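Extracellular solute-binding protein, family 1 (Trichodesmium erythraeum IMS101, PDB 6G7P) binds ferric iron between its two lobes and probably delivers it to a membrane transporter, as periplasmic iron-binding proteins of this family do. Local coordinates at residues R101-M106 / L193-Y198; M56-G61 / N139-S144; A179-V184 / Y197-L202. All coordinates share one frame; numbering follows the deposited sequence.

Contact 1 (R101-M106 / L193-Y198); sequences RARVIM and LANSYY. With FE (Fe (III) ion), chain C.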
# COMPACT_ATOMS: atom_id res chain seq x y z
N ARG A 101 0.59 3.43 3.55
CA ARG A 101 0.90 4.27 2.38
C ARG A 101 -0.35 4.97 1.95
O ARG A 101 -1.46 4.53 2.22
CB ARG A 101 1.53 3.45 1.26
CG ARG A 101 0.66 2.26 0.73
CD ARG A 101 0.88 0.87 1.41
NE ARG A 101 2.29 0.42 1.30
CZ ARG A 101 2.85 -0.06 0.23
NH1 ARG A 101 4.14 -0.41 0.24
NH2 ARG A 101 2.18 -0.22 -0.87
N ALA A 102 -0.22 6.07 1.26
CA ALA A 102 -1.38 6.77 0.66
C ALA A 102 -1.24 6.80 -0.85
O ALA A 102 -0.15 7.00 -1.35
CB ALA A 102 -1.42 8.18 1.23
N ARG A 103 -2.33 6.63 -1.57
CA ARG A 103 -2.33 6.72 -3.05
C ARG A 103 -2.81 8.13 -3.36
O ARG A 103 -3.97 8.49 -3.13
CB ARG A 103 -3.12 5.60 -3.73
CG ARG A 103 -2.79 5.50 -5.20
CD ARG A 103 -2.94 4.07 -5.72
NE ARG A 103 -2.43 3.86 -7.06
CZ ARG A 103 -1.12 3.79 -7.38
NH1 ARG A 103 -0.22 3.87 -6.43
NH2 ARG A 103 -0.74 3.58 -8.62
N VAL A 104 -1.88 8.95 -3.85
CA VAL A 104 -2.02 10.41 -3.87
C VAL A 104 -1.90 10.94 -5.25
O VAL A 104 -1.51 10.22 -6.20
CB VAL A 104 -0.99 11.05 -2.95
CG1 VAL A 104 -1.13 10.56 -1.55
CG2 VAL A 104 0.42 10.80 -3.47
N ILE A 105 -2.23 12.20 -5.39
CA ILE A 105 -2.01 12.92 -6.67
C ILE A 105 -0.63 13.57 -6.63
O ILE A 105 -0.35 14.37 -5.77
CB ILE A 105 -3.10 13.99 -6.90
CG1 ILE A 105 -4.48 13.36 -7.07
CG2 ILE A 105 -2.76 14.78 -8.15
CD1 ILE A 105 -5.59 14.41 -6.98
N MET A 106 0.24 13.14 -7.55
CA MET A 106 1.55 13.74 -7.80
C MET A 106 1.38 14.77 -8.86
O MET A 106 0.75 14.50 -9.88
CB MET A 106 2.52 12.66 -8.22
CG MET A 106 2.70 11.47 -7.22
SD MET A 106 3.49 12.05 -5.73
CE MET A 106 3.59 10.43 -4.88
N LEU A 193 -1.13 9.46 -10.48
CA LEU A 193 -1.39 8.77 -9.23
C LEU A 193 -0.26 7.87 -8.89
O LEU A 193 0.27 7.15 -9.73
CB LEU A 193 -2.68 7.96 -9.21
CG LEU A 193 -4.00 8.71 -9.42
CD1 LEU A 193 -5.24 7.82 -9.31
CD2 LEU A 193 -4.15 9.91 -8.47
N ALA A 194 0.19 7.89 -7.64
CA ALA A 194 1.27 7.02 -7.18
C ALA A 194 1.19 6.92 -5.67
O ALA A 194 0.57 7.79 -5.01
CB ALA A 194 2.64 7.51 -7.63
N ASN A 195 1.91 6.00 -5.07
CA ASN A 195 1.98 5.90 -3.64
C ASN A 195 2.96 6.94 -3.11
O ASN A 195 4.03 7.19 -3.67
CB ASN A 195 2.36 4.49 -3.17
CG ASN A 195 1.26 3.46 -3.39
OD1 ASN A 195 0.08 3.83 -3.57
ND2 ASN A 195 1.65 2.19 -3.37
N SER A 196 2.62 7.45 -1.92
CA SER A 196 3.33 8.48 -1.25
C SER A 196 4.85 8.19 -1.10
O SER A 196 5.70 9.08 -1.31
CB SER A 196 2.68 8.72 0.10
OG SER A 196 2.58 7.49 0.87
N TYR A 197 5.18 6.96 -0.71
CA TYR A 197 6.58 6.63 -0.42
C TYR A 197 7.50 6.68 -1.63
O TYR A 197 8.69 6.79 -1.46
CB TYR A 197 6.67 5.26 0.30
CG TYR A 197 6.10 4.13 -0.49
CD1 TYR A 197 6.83 3.46 -1.42
CD2 TYR A 197 4.78 3.70 -0.30
CE1 TYR A 197 6.27 2.39 -2.12
CE2 TYR A 197 4.20 2.70 -1.03
CZ TYR A 197 4.96 2.03 -1.96
OH TYR A 197 4.41 1.05 -2.73
N TYR A 198 6.96 6.59 -2.85
CA TYR A 198 7.84 6.68 -4.03
C TYR A 198 8.38 8.10 -4.21
O TYR A 198 9.49 8.26 -4.72
CB TYR A 198 7.09 6.22 -5.29
CG TYR A 198 6.81 4.74 -5.33
CD1 TYR A 198 7.83 3.82 -5.36
CD2 TYR A 198 5.52 4.25 -5.28
CE1 TYR A 198 7.54 2.48 -5.37
CE2 TYR A 198 5.24 2.92 -5.30
CZ TYR A 198 6.27 2.04 -5.36
OH TYR A 198 6.02 0.70 -5.32
FE FE C . 5.35 -0.37 -3.77
O HOH W 1 5.80 -1.22 -1.93
O HOH W 2 6.55 -2.03 -4.44
O HOH W 3 7.70 -0.37 -3.37
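Strand 101-106 and the end of strand 191-195 pair antiparallel in the central sheet of a periplasmic-binding-protein fold, just where the second strand turns into helix 196-204 and delivers two tyrosines to the iron. Val104 and Ala194 form the hydrogen-bonded pair, Val104 N giving to Ala194 O at 2.9 Å and Ala194 N returning to Val104 O. Two residues away on each chain, Ser196 N donates to Ala102 O, and Ser196 OG accepts from Ala102 N at 3.2 Å in a nearly straight bond, so the small hydroxyl extends the pairing into the helix. On the face carrying Arg103, Ile105, Leu193 and Asn195, Ile105 CG1 packs on Leu193 CD2, whereas Ala194 on the other face is small enough to accept Met106 CG. Arg103 runs out extended, its CG trans to the main-chain nitrogen (chi1 -164°), and brings NH1 within 2.9 Å of Asn195 OD1, a weak bond at the guanidinium edge; NH2 bonds to Asn142, its strongest polar partner, and NH1 also forms a salt bridge with Asp177. The other end of the same amide works for the metal: Asn195 ND2 donates to Tyr197 OH at 3.1 Å, the phenol oxygen lying in the amide plane. Arg101 bends at chi2 and chi3, which lays its guanidinium against the tyrosine with Tyr197 CE2 3.3 Å above its centre, the two planes 43° apart. Its NH1 donates to water 1, an iron ligand, and forms a salt bridge with Glu270. Tyr197 OH and Tyr198 OH each bind iron at 2.0 Å, the adjacent tyrosine pair of FbpA-type bacterial ferric-binding proteins.

Contact 2 (M56-G61 / N139-S144); sequences MTVDAG and NIYNQS. With FE (Fe (III) ion), chain C.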
# COMPACT_ATOMS: atom_id res chain seq x y z
N MET A 56 4.07 -11.90 5.19
CA MET A 56 4.04 -10.43 5.07
C MET A 56 4.11 -10.03 3.61
O MET A 56 4.89 -10.63 2.81
CB MET A 56 5.11 -9.73 5.82
CG MET A 56 4.97 -9.92 7.30
SD MET A 56 6.07 -8.93 8.31
CE MET A 56 5.24 -7.33 8.23
N THR A 57 3.31 -9.02 3.25
CA THR A 57 3.30 -8.52 1.89
C THR A 57 2.80 -7.09 1.88
O THR A 57 2.49 -6.53 2.95
CB THR A 57 2.52 -9.45 0.95
OG1 THR A 57 2.85 -9.11 -0.42
CG2 THR A 57 1.06 -9.40 1.16
N VAL A 58 2.60 -6.54 0.69
CA VAL A 58 2.09 -5.22 0.55
C VAL A 58 0.74 -5.26 -0.16
O VAL A 58 0.52 -6.07 -1.08
CB VAL A 58 3.13 -4.45 -0.30
CG1 VAL A 58 2.60 -3.27 -1.01
CG2 VAL A 58 4.29 -4.08 0.58
N ASP A 59 -0.15 -4.36 0.29
CA ASP A 59 -1.47 -4.06 -0.24
C ASP A 59 -2.52 -4.96 0.37
O ASP A 59 -2.41 -6.20 0.36
CB ASP A 59 -1.55 -4.10 -1.78
CG ASP A 59 -2.65 -3.24 -2.28
OD1 ASP A 59 -3.86 -3.56 -2.05
OD2 ASP A 59 -2.37 -2.14 -2.82
N ALA A 60 -3.56 -4.36 0.95
CA ALA A 60 -4.68 -5.15 1.46
C ALA A 60 -5.28 -6.05 0.41
O ALA A 60 -5.84 -7.10 0.75
CB ALA A 60 -5.77 -4.21 2.03
N GLY A 61 -5.20 -5.68 -0.87
CA GLY A 61 -5.70 -6.58 -1.93
C GLY A 61 -4.93 -7.86 -1.96
O GLY A 61 -5.53 -8.93 -2.21
N ASN A 139 -1.87 -3.50 -11.89
CA ASN A 139 -1.22 -3.16 -10.61
C ASN A 139 -2.18 -3.15 -9.45
O ASN A 139 -3.26 -2.55 -9.55
CB ASN A 139 -0.54 -1.80 -10.73
CG ASN A 139 -0.06 -1.25 -9.39
OD1 ASN A 139 -0.71 -0.35 -8.86
ND2 ASN A 139 1.00 -1.75 -8.88
N ILE A 140 -1.79 -3.83 -8.37
CA ILE A 140 -2.69 -3.97 -7.24
C ILE A 140 -3.03 -2.61 -6.60
O ILE A 140 -4.17 -2.46 -6.09
CB ILE A 140 -2.11 -4.95 -6.21
CG1 ILE A 140 -3.14 -5.37 -5.17
CG2 ILE A 140 -0.89 -4.40 -5.51
CD1 ILE A 140 -4.23 -6.22 -5.69
N TYR A 141 -2.12 -1.64 -6.61
CA TYR A 141 -2.45 -0.38 -5.96
C TYR A 141 -3.63 0.29 -6.67
O TYR A 141 -4.52 0.86 -6.04
CB TYR A 141 -1.27 0.59 -5.97
CG TYR A 141 0.06 0.04 -5.55
CD1 TYR A 141 0.19 -0.90 -4.53
CD2 TYR A 141 1.24 0.48 -6.17
CE1 TYR A 141 1.45 -1.35 -4.15
CE2 TYR A 141 2.47 0.03 -5.78
CZ TYR A 141 2.59 -0.89 -4.75
OH TYR A 141 3.84 -1.35 -4.37
N ASN A 142 -3.61 0.24 -8.00
CA ASN A 142 -4.72 0.78 -8.80
C ASN A 142 -6.00 -0.02 -8.59
O ASN A 142 -7.07 0.56 -8.51
CB ASN A 142 -4.35 0.79 -10.27
CG ASN A 142 -3.35 1.89 -10.61
OD1 ASN A 142 -3.20 2.92 -9.90
ND2 ASN A 142 -2.76 1.75 -11.83
N GLN A 143 -5.89 -1.35 -8.60
CA GLN A 143 -7.03 -2.19 -8.36
C GLN A 143 -7.70 -1.87 -7.02
O GLN A 143 -8.93 -1.70 -6.97
CB GLN A 143 -6.65 -3.68 -8.44
CG GLN A 143 -6.23 -4.08 -9.84
CD GLN A 143 -5.69 -5.49 -9.93
OE1 GLN A 143 -5.56 -6.21 -8.95
NE2 GLN A 143 -5.24 -5.84 -11.11
N SER A 144 -6.89 -1.62 -5.99
CA SER A 144 -7.44 -1.32 -4.68
C SER A 144 -8.09 0.06 -4.68
O SER A 144 -9.15 0.23 -4.04
CB SER A 144 -6.35 -1.43 -3.62
OG SER A 144 -6.07 -2.83 -3.44
FE FE C . 5.35 -0.37 -3.77
O HOH W 1 5.80 -1.22 -1.93
O HOH W 2 6.55 -2.03 -4.44
O HOH W 3 7.70 -0.37 -3.37
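Polar contact centres on Asp59, whose carboxylate joins two helices. Ser144 OG donates to Asp59 OD1 at 2.7 Å, arriving on the syn side and 23° out of the carboxylate plane. The same oxygen uses its anti lone pair to accept from Gly61 N at 2.8 Å, so Asp59 is the N-cap of helix 60-69 while also gripping helix 140-167. Aspartate suits this place because one carboxylate oxygen can accept from both donors. Its other oxygen, OD2, lies 3.3 Å from Tyr141 CD1, at the ring edge and in its plane, where the slightly positive ring hydrogens are well placed to meet it.

Van der Waals contacts lie beside it. Asp59 CG and Ile140 CG1 come within 3.6 Å as the two side chains run antiparallel alongside one another. Ile140 CD1 rests on Gly61 CA at 4.1 Å; glycine suits this position because a CB here would point at the other helix, clashing with Ile140 CD1 and crowding Ser144 OG. The apolar pair is Val58 CG1 on Tyr141 CE1, at 3.9 Å.

Tyr141 OH binds the iron at 1.9 Å. Strand 54-58 and helix 60-69 meet the N-terminal part of helix 140-167, with Arg101 and Arg103 of strand 96-108 against the Tyr141 side chain and Asn303 of helix 303-312 against Ile140.

Contact 3 (A179-V184 / Y197-L202); sequences AQIKAV and YYLARL. With FE (Fe (III) ion), chain C.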
# COMPACT_ATOMS: atom_id res chain seq x y z
N ALA A 179 7.99 5.72 -12.41
CA ALA A 179 7.93 6.22 -13.76
C ALA A 179 6.89 7.30 -13.96
O ALA A 179 7.09 8.21 -14.73
CB ALA A 179 7.67 5.04 -14.72
N GLN A 180 5.75 7.19 -13.26
CA GLN A 180 4.74 8.20 -13.41
C GLN A 180 5.22 9.52 -12.81
O GLN A 180 4.96 10.59 -13.36
CB GLN A 180 3.41 7.81 -12.78
CG GLN A 180 2.92 6.41 -13.09
CD GLN A 180 2.94 6.04 -14.54
OE1 GLN A 180 2.46 6.79 -15.38
NE2 GLN A 180 3.54 4.87 -14.85
N ILE A 181 5.89 9.46 -11.67
CA ILE A 181 6.44 10.64 -11.07
C ILE A 181 7.45 11.30 -12.00
O ILE A 181 7.42 12.52 -12.18
CB ILE A 181 7.07 10.34 -9.70
CG1 ILE A 181 6.02 9.82 -8.71
CG2 ILE A 181 7.82 11.57 -9.16
CD1 ILE A 181 6.59 9.26 -7.43
N LYS A 182 8.31 10.50 -12.61
CA LYS A 182 9.26 11.04 -13.58
C LYS A 182 8.58 11.66 -14.76
O LYS A 182 9.01 12.74 -15.24
CB LYS A 182 10.28 9.98 -13.97
CG LYS A 182 11.25 9.68 -12.85
CD LYS A 182 12.19 8.52 -13.19
CE LYS A 182 13.12 8.19 -12.04
NZ LYS A 182 13.84 6.92 -12.33
N ALA A 183 7.53 11.04 -15.26
CA ALA A 183 6.75 11.59 -16.38
C ALA A 183 6.08 12.93 -16.02
O ALA A 183 5.97 13.85 -16.84
CB ALA A 183 5.76 10.57 -16.86
N VAL A 184 5.57 13.03 -14.80
CA VAL A 184 5.04 14.30 -14.30
C VAL A 184 6.13 15.38 -14.25
O VAL A 184 5.89 16.52 -14.73
CB VAL A 184 4.36 14.13 -12.91
CG1 VAL A 184 3.90 15.46 -12.33
CG2 VAL A 184 3.11 13.25 -13.03
N TYR A 197 5.18 6.96 -0.71
CA TYR A 197 6.58 6.63 -0.42
C TYR A 197 7.50 6.68 -1.63
O TYR A 197 8.69 6.79 -1.46
CB TYR A 197 6.67 5.26 0.30
CG TYR A 197 6.10 4.13 -0.49
CD1 TYR A 197 6.83 3.46 -1.42
CD2 TYR A 197 4.78 3.70 -0.30
CE1 TYR A 197 6.27 2.39 -2.12
CE2 TYR A 197 4.20 2.70 -1.03
CZ TYR A 197 4.96 2.03 -1.96
OH TYR A 197 4.41 1.05 -2.73
N TYR A 198 6.96 6.59 -2.85
CA TYR A 198 7.84 6.68 -4.03
C TYR A 198 8.38 8.10 -4.21
O TYR A 198 9.49 8.26 -4.72
CB TYR A 198 7.09 6.22 -5.29
CG TYR A 198 6.81 4.74 -5.33
CD1 TYR A 198 7.83 3.82 -5.36
CD2 TYR A 198 5.52 4.25 -5.28
CE1 TYR A 198 7.54 2.48 -5.37
CE2 TYR A 198 5.24 2.92 -5.30
CZ TYR A 198 6.27 2.04 -5.36
OH TYR A 198 6.02 0.70 -5.32
N LEU A 199 7.61 9.14 -3.85
CA LEU A 199 8.15 10.52 -3.90
C LEU A 199 9.22 10.68 -2.80
O LEU A 199 10.34 11.19 -3.06
CB LEU A 199 7.08 11.57 -3.81
CG LEU A 199 7.57 13.00 -3.95
CD1 LEU A 199 8.24 13.26 -5.29
CD2 LEU A 199 6.43 13.97 -3.71
N ALA A 200 8.95 10.19 -1.61
CA ALA A 200 9.92 10.23 -0.53
C ALA A 200 11.21 9.51 -0.88
O ALA A 200 12.31 9.96 -0.58
CB ALA A 200 9.29 9.58 0.69
N ARG A 201 11.07 8.37 -1.56
CA ARG A 201 12.24 7.61 -1.99
C ARG A 201 13.15 8.46 -2.88
O ARG A 201 14.41 8.50 -2.68
CB ARG A 201 11.80 6.33 -2.71
CG ARG A 201 12.88 5.38 -2.97
CD ARG A 201 12.41 4.13 -3.70
NE ARG A 201 11.46 3.33 -2.95
CZ ARG A 201 10.85 2.25 -3.46
NH1 ARG A 201 11.08 1.85 -4.71
NH2 ARG A 201 10.06 1.52 -2.71
N LEU A 202 12.56 9.19 -3.81
CA LEU A 202 13.35 10.05 -4.70
C LEU A 202 13.98 11.20 -3.90
O LEU A 202 15.10 11.61 -4.15
CB LEU A 202 12.49 10.58 -5.84
CG LEU A 202 12.04 9.52 -6.82
CD1 LEU A 202 10.88 10.04 -7.66
CD2 LEU A 202 13.17 9.12 -7.76
FE FE C . 5.35 -0.37 -3.77
O HOH W 3 7.70 -0.37 -3.37
O HOH W 1 5.80 -1.22 -1.93
O HOH W 2 6.55 -2.03 -4.44
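A small helix-helix interface behind the iron site joins helix 177-185 to helix 196-204; helix 177-185, strand 191-195 and helix 196-204 follow one another in the alpha/beta fold of a periplasmic binding protein. The short segments cross at -69° with their axes 10.5 Å apart, and the contact is apolar, centred on Ile181. This branched residue reaches across with two separate arms. Its CG1 sits anti to the carbonyl carbon (chi1 -63°), which carries CD1 over the backbone of the opposite helix, 3.8 Å from Tyr198 CB and 3.7 Å from Leu199 N. The CG2 branch of Ile181 instead meets the leucines, lying 4.2 Å from Leu199 CD1. Isoleucine suits the site because its two arms can touch successive turns of one helix. Tyr198 takes part through its base alone, and its ring leads away to the metal; the packing therefore bears on the root of an iron ligand. On the same helix, Arg201 turns toward the iron, its NH2 donating to the iron-bound water 3 and to Asn268. Val213 of helix 208-216 lies against both Ile181 and Leu202. At the outer margin the long Lys182 chain brings its CE 4.4 Å from Leu202 CD2, and deeper in the interface Ile181 and Leu202 approach tip to tip, CG2 of Ile181 touching CD1 of Leu202 at 3.7 Å.

Overall arrangement
The three contacts converge on one ferric ion. Contacts 1 and 3 lie closest, with centres about 8 Å apart, and share Tyr197 and Tyr198 on helix 196-204; the centre of contact 2 sits about 13 Å from that of contact 1 and 18 Å from that of contact 3. Along the chain, the segments of contacts 1 and 2 alternate, while contact 2 closes before contact 3 opens. Contacts 1 and 2 both reach the mixed sheet, through strands 96-108, 191-195 and 54-58, and Arg101 NH2 packs on Val58 CG1 between them. Tyr141 is thereby brought to the adjacent pair Tyr197 and Tyr198, with three waters completing the six ligands, consistent with a role in ferric iron binding for uptake.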